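Local coordinates for protein putative sugar isomerase (Parabacteroides distasonis, PDB 3LMZ) that probably isomerises a sugar or sugar-like substrate, as its xylose isomerase-like TIM barrel fold suggests, at residues Y25-F30 with M236-F240; V201-I205 with L230-K234. All coordinates share one frame; numbering follows the deposited sequence.

Contact 1 of 2, residues Y25-F30 with M236-F240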
loop_
_atom_site.group_PDB
_atom_site.type_symbol
_atom_site.label_atom_id
_atom_site.label_comp_id
_atom_site.label_asym_id
_atom_site.label_seq_id
_atom_site.Cartn_x
_atom_site.Cartn_y
_atom_site.Cartn_z
ATOM N N TYR A 25 -10.086 9.765 -13.167
ATOM C CA TYR A 25 -11.345 9.123 -12.798
ATOM C C TYR A 25 -11.313 8.507 -11.399
ATOM O O TYR A 25 -12.352 8.371 -10.733
ATOM C CB TYR A 25 -11.766 8.094 -13.838
ATOM C CG TYR A 25 -13.117 7.497 -13.647
ATOM C CD1 TYR A 25 -14.249 8.275 -13.830
ATOM C CD2 TYR A 25 -13.273 6.151 -13.354
ATOM C CE1 TYR A 25 -15.524 7.706 -13.707
ATOM C CE2 TYR A 25 -14.526 5.578 -13.271
ATOM C CZ TYR A 25 -15.646 6.408 -13.423
ATOM O OH TYR A 25 -16.964 5.933 -13.383
ATOM N N THR A 26 -10.103 8.125 -10.947
ATOM C CA THR A 26 -9.986 7.658 -9.557
ATOM C C THR A 26 -10.680 8.611 -8.568
ATOM O O THR A 26 -11.241 8.186 -7.551
ATOM C CB THR A 26 -8.536 7.487 -9.202
ATOM O OG1 THR A 26 -7.986 6.463 -10.025
ATOM C CG2 THR A 26 -8.337 7.114 -7.731
ATOM N N PHE A 27 -10.567 9.940 -8.856
ATOM C CA PHE A 27 -11.078 11.010 -8.018
ATOM C C PHE A 27 -12.310 11.669 -8.643
ATOM O O PHE A 27 -12.602 12.819 -8.325
ATOM C CB PHE A 27 -9.934 12.013 -7.778
ATOM C CG PHE A 27 -8.864 11.483 -6.883
ATOM C CD1 PHE A 27 -9.018 11.502 -5.501
ATOM C CD2 PHE A 27 -7.728 10.889 -7.412
ATOM C CE1 PHE A 27 -8.041 10.976 -4.670
ATOM C CE2 PHE A 27 -6.762 10.361 -6.559
ATOM C CZ PHE A 27 -6.941 10.383 -5.217
ATOM N N VAL A 28 -13.171 10.922 -9.338
ATOM C CA VAL A 28 -14.377 11.510 -9.924
ATOM C C VAL A 28 -15.284 12.130 -8.882
ATOM O O VAL A 28 -15.978 13.104 -9.174
ATOM C CB VAL A 28 -15.154 10.472 -10.766
ATOM C CG1 VAL A 28 -15.704 9.293 -9.897
ATOM C CG2 VAL A 28 -16.296 11.134 -11.596
ATOM N N ASN A 29 -15.281 11.593 -7.646
ATOM C CA ASN A 29 -16.125 12.089 -6.593
ATOM C C ASN A 29 -15.487 13.171 -5.687
ATOM O O ASN A 29 -16.106 13.590 -4.670
ATOM C CB ASN A 29 -16.658 10.921 -5.733
ATOM C CG ASN A 29 -17.648 10.039 -6.502
ATOM O OD1 ASN A 29 -18.481 10.565 -7.230
ATOM N ND2 ASN A 29 -17.521 8.739 -6.389
ATOM N N PHE A 30 -14.261 13.610 -6.036
ATOM C CA PHE A 30 -13.461 14.519 -5.249
ATOM C C PHE A 30 -12.942 15.704 -6.021
ATOM O O PHE A 30 -12.702 15.601 -7.236
ATOM C CB PHE A 30 -12.329 13.769 -4.559
ATOM C CG PHE A 30 -12.869 12.683 -3.662
ATOM C CD1 PHE A 30 -13.361 12.987 -2.403
ATOM C CD2 PHE A 30 -13.091 11.431 -4.154
ATOM C CE1 PHE A 30 -13.960 12.023 -1.584
ATOM C CE2 PHE A 30 -13.691 10.456 -3.370
ATOM C CZ PHE A 30 -14.138 10.752 -2.066
HETATM N N MSE A 236 -15.576 3.914 -4.806
HETATM C CA MSE A 236 -15.252 5.210 -5.376
HETATM C C MSE A 236 -15.802 6.403 -4.577
HETATM O O MSE A 236 -15.323 7.513 -4.776
HETATM C CB MSE A 236 -15.706 5.308 -6.849
HETATM C CG MSE A 236 -15.064 4.248 -7.733
HETATM SE SE MSE A 236 -15.236 4.612 -9.590
HETATM C CE MSE A 236 -13.805 5.889 -9.713
ATOM N N LYS A 237 -16.759 6.192 -3.663
ATOM C CA LYS A 237 -17.176 7.247 -2.745
ATOM C C LYS A 237 -16.250 7.423 -1.529
ATOM O O LYS A 237 -16.372 8.416 -0.797
ATOM C CB LYS A 237 -18.607 7.004 -2.264
ATOM C CG LYS A 237 -19.586 7.051 -3.386
ATOM C CD LYS A 237 -21.013 6.672 -2.930
ATOM C CE LYS A 237 -21.250 5.173 -2.930
ATOM N NZ LYS A 237 -21.758 4.697 -4.281
ATOM N N ASP A 238 -15.368 6.452 -1.278
ATOM C CA ASP A 238 -14.366 6.511 -0.184
ATOM C C ASP A 238 -13.176 5.605 -0.500
ATOM O O ASP A 238 -12.988 4.594 0.146
ATOM C CB ASP A 238 -15.020 6.171 1.172
ATOM C CG ASP A 238 -14.084 6.356 2.350
ATOM O OD1 ASP A 238 -13.032 6.989 2.194
ATOM O OD2 ASP A 238 -14.407 5.822 3.449
ATOM N N PRO A 239 -12.411 5.978 -1.541
ATOM C CA PRO A 239 -11.447 5.038 -2.125
ATOM C C PRO A 239 -10.020 5.050 -1.513
ATOM O O PRO A 239 -9.105 4.328 -1.964
ATOM C CB PRO A 239 -11.387 5.536 -3.570
ATOM C CG PRO A 239 -11.533 7.050 -3.452
ATOM C CD PRO A 239 -12.622 7.173 -2.414
ATOM N N PHE A 240 -9.812 5.985 -0.565
ATOM C CA PHE A 240 -8.473 6.367 -0.141
ATOM C C PHE A 240 -7.669 5.140 0.347
ATOM O O PHE A 240 -6.474 4.957 -0.047
ATOM C CB PHE A 240 -8.538 7.473 0.912
ATOM C CG PHE A 240 -9.198 8.695 0.374
ATOM C CD1 PHE A 240 -8.496 9.604 -0.390
ATOM C CD2 PHE A 240 -10.563 8.890 0.563
ATOM C CE1 PHE A 240 -9.162 10.705 -0.936
ATOM C CE2 PHE A 240 -11.228 9.979 0.011
ATOM C CZ PHE A 240 -10.513 10.898 -0.713
HETATM O O HOH W 1 -13.823 9.102 -6.625
#
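A bend at the end of the Met236 side chain (chi3 80°) turns its CE over one face of the Tyr25 ring, while Phe30, its CG anti to the carbonyl carbon, presents a ring face to Phe240. Here the loops that follow the first and last strands of the TIM barrel, 19-22 and 227-230, meet before helices 32-41 and 240-256. Met236 is selenomethionine; CE lies 4.0 Å from the centroid of the Tyr25 ring in a CH-pi contact, and SE, set obliquely, makes this a Met-aromatic pair. Val28 CG1 touches the same methyl group. The Phe240 edge meets the Phe30 face in a T-shaped stack, planes at 70°, with Phe240 CZ 3.7 Å above the ring centre. Pro239 CD packs obliquely against Phe30 CE2, and Phe240 CE1 reaches the edge of Phe27, which is also packed on helix 32-41. A type I turn from Phe27 to Phe30 brings Asn29 towards Met236. Asn29 ND2 donates to Met236 O at 3.0 Å, nearly straight at 173° but from above the carbonyl plane. A water donates to the same Met236 O at 2.9 Å and also to Thr26 O, while accepting from Asn29 N.

Contact 2 of 2, residues V201-I205 with L230-K234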
loop_
_atom_site.group_PDB
_atom_site.type_symbol
_atom_site.label_atom_id
_atom_site.label_comp_id
_atom_site.label_asym_id
_atom_site.label_seq_id
_atom_site.Cartn_x
_atom_site.Cartn_y
_atom_site.Cartn_z
ATOM N N VAL A 201 -14.246 -7.993 -11.302
ATOM C CA VAL A 201 -14.439 -6.643 -10.807
ATOM C C VAL A 201 -13.130 -6.041 -10.297
ATOM O O VAL A 201 -12.152 -6.742 -10.097
ATOM C CB VAL A 201 -15.506 -6.605 -9.722
ATOM C CG1 VAL A 201 -16.815 -7.213 -10.282
ATOM C CG2 VAL A 201 -15.043 -7.345 -8.455
ATOM N N GLY A 202 -13.120 -4.767 -10.043
ATOM C CA GLY A 202 -11.938 -4.103 -9.564
ATOM C C GLY A 202 -11.624 -4.517 -8.156
ATOM O O GLY A 202 -12.508 -4.768 -7.343
ATOM N N ILE A 203 -10.334 -4.490 -7.849
ATOM C CA ILE A 203 -9.843 -4.840 -6.523
ATOM C C ILE A 203 -8.492 -4.168 -6.313
ATOM O O ILE A 203 -7.835 -3.815 -7.271
ATOM C CB ILE A 203 -9.794 -6.386 -6.319
ATOM C CG1 ILE A 203 -9.674 -6.776 -4.837
ATOM C CG2 ILE A 203 -8.704 -7.066 -7.201
ATOM C CD1 ILE A 203 -9.912 -8.262 -4.589
ATOM N N GLU A 204 -8.044 -4.114 -5.074
ATOM C CA GLU A 204 -6.768 -3.507 -4.701
ATOM C C GLU A 204 -5.658 -4.241 -5.446
ATOM O O GLU A 204 -5.679 -5.453 -5.514
ATOM C CB GLU A 204 -6.574 -3.638 -3.181
ATOM C CG GLU A 204 -7.519 -2.801 -2.386
ATOM C CD GLU A 204 -8.851 -3.464 -2.037
ATOM O OE1 GLU A 204 -9.310 -4.430 -2.695
ATOM O OE2 GLU A 204 -9.527 -2.991 -1.059
ATOM N N ILE A 205 -4.647 -3.493 -5.916
ATOM C CA ILE A 205 -3.525 -4.064 -6.619
ATOM C C ILE A 205 -2.827 -5.050 -5.706
ATOM O O ILE A 205 -2.533 -4.764 -4.525
ATOM C CB ILE A 205 -2.540 -2.981 -7.121
ATOM C CG1 ILE A 205 -3.200 -2.241 -8.295
ATOM C CG2 ILE A 205 -1.172 -3.606 -7.473
ATOM C CD1 ILE A 205 -2.330 -1.177 -8.925
ATOM N N LEU A 230 -2.694 4.958 -12.024
ATOM C CA LEU A 230 -3.669 4.172 -11.312
ATOM C C LEU A 230 -5.068 4.664 -11.521
ATOM O O LEU A 230 -5.381 5.825 -11.302
ATOM C CB LEU A 230 -3.355 4.124 -9.785
ATOM C CG LEU A 230 -4.399 3.439 -8.902
ATOM C CD1 LEU A 230 -4.518 1.968 -9.202
ATOM C CD2 LEU A 230 -4.134 3.707 -7.384
ATOM N N GLU A 231 -5.917 3.773 -12.006
ATOM C CA GLU A 231 -7.347 4.060 -12.173
ATOM C C GLU A 231 -8.117 3.112 -11.276
ATOM O O GLU A 231 -8.401 1.956 -11.603
ATOM C CB GLU A 231 -7.785 3.938 -13.630
ATOM C CG GLU A 231 -9.188 4.441 -13.845
ATOM C CD GLU A 231 -9.539 4.578 -15.314
ATOM O OE1 GLU A 231 -9.471 3.542 -16.043
ATOM O OE2 GLU A 231 -9.894 5.699 -15.715
ATOM N N TYR A 232 -8.392 3.598 -10.079
ATOM C CA TYR A 232 -8.978 2.790 -9.001
ATOM C C TYR A 232 -10.491 2.905 -8.970
ATOM O O TYR A 232 -11.024 3.995 -8.731
ATOM C CB TYR A 232 -8.413 3.180 -7.618
ATOM C CG TYR A 232 -8.756 2.189 -6.568
ATOM C CD1 TYR A 232 -8.167 0.956 -6.595
ATOM C CD2 TYR A 232 -9.616 2.478 -5.556
ATOM C CE1 TYR A 232 -8.519 -0.053 -5.628
ATOM C CE2 TYR A 232 -9.935 1.521 -4.551
ATOM C CZ TYR A 232 -9.418 0.255 -4.636
ATOM O OH TYR A 232 -9.728 -0.686 -3.663
ATOM N N GLU A 233 -11.200 1.803 -9.295
ATOM C CA GLU A 233 -12.650 1.809 -9.540
ATOM C C GLU A 233 -13.394 0.893 -8.587
ATOM O O GLU A 233 -14.300 0.162 -8.931
ATOM C CB GLU A 233 -12.955 1.394 -10.989
ATOM C CG GLU A 233 -12.201 2.264 -12.005
ATOM C CD GLU A 233 -12.264 1.801 -13.475
ATOM O OE1 GLU A 233 -12.188 0.548 -13.845
ATOM O OE2 GLU A 233 -12.313 2.768 -14.271
ATOM N N LYS A 234 -12.984 0.920 -7.358
ATOM C CA LYS A 234 -13.633 0.232 -6.260
ATOM C C LYS A 234 -13.835 1.245 -5.147
ATOM O O LYS A 234 -13.006 2.154 -4.976
ATOM C CB LYS A 234 -12.730 -0.895 -5.795
ATOM C CG LYS A 234 -13.164 -1.566 -4.466
ATOM C CD LYS A 234 -12.390 -2.797 -4.163
ATOM C CE LYS A 234 -12.784 -3.448 -2.795
ATOM N NZ LYS A 234 -12.083 -4.775 -2.644
HETATM O O HOH W 2 -13.087 -6.206 -4.944
HETATM O O HOH W 3 -14.391 -1.843 -10.900
#
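Lys234 NZ reaches Glu204 OE1 at 2.8 Å, a salt bridge that meets the carboxylate on its syn side, 21° out of its plane. The lysine chain is extended throughout and runs past Gly202 O, with CD 3.7 Å from it; NZ also donates to a water that in turn donates to Gly202 O, so the ammonium group is tied to both side chain and backbone. Glu204 approaches at about a right angle to the lysine: chi1 (-69°) sets its CG 3.3 Å from Tyr232 OH, and the bend at chi2 then turns the carboxylate, bringing OE1 to Lys234 NZ. The carboxylate and phenol ring planes are 59° apart, and the ring turns an edge to Glu204 CA. Further in, Ile205 CD1 meets Leu230 CD1 at 3.8 Å as the two side chains slide past each other. A second water receives a weak bond from Gly202 N and donates to Glu233 O. Behind this shell, Ile203, on the short, weakly bonded strand 202-203, is hydrogen-bonded through its backbone to Asp192 of antiparallel barrel strand 185-193, and Tyr232 leans on Ile243 and Ser246 of helix 240-256. Shortening Glu204 to an alanine is likely to leave the Lys234 ammonium without its carboxylate mate and the Tyr232 hydroxyl without the CG it packs on. With Arg207 only a long, weak second ion partner of OE1, the close charge pairing rests mainly on Lys234 and probably stabilises the carboxylate in its ionised form.

In the fold
Contact 2 is nested along the chain inside the loop closed by contact 1, and their centres lie 11 Å apart on the same side of the chain's centre. Thr26 joins them: its OG1 is 2.9 Å from Tyr232 N and 3.0 Å from Leu230 O, both probable hydrogen bonds, tying the first barrel loop to the end of strand 227-230 and the loop that follows it. Between the contacts, Tyr25 packs on Glu231, with Tyr25 CB 3.6 Å from Glu231 OE2. That carboxylate is hydrogen-bonded to a citrate, probably from the crystallisation liquor, which also lies close to the Tyr25 side chain. The citrate probably marks the pocket at the barrel mouth, where Lys191 forms salt bridges with Glu231 and Glu233.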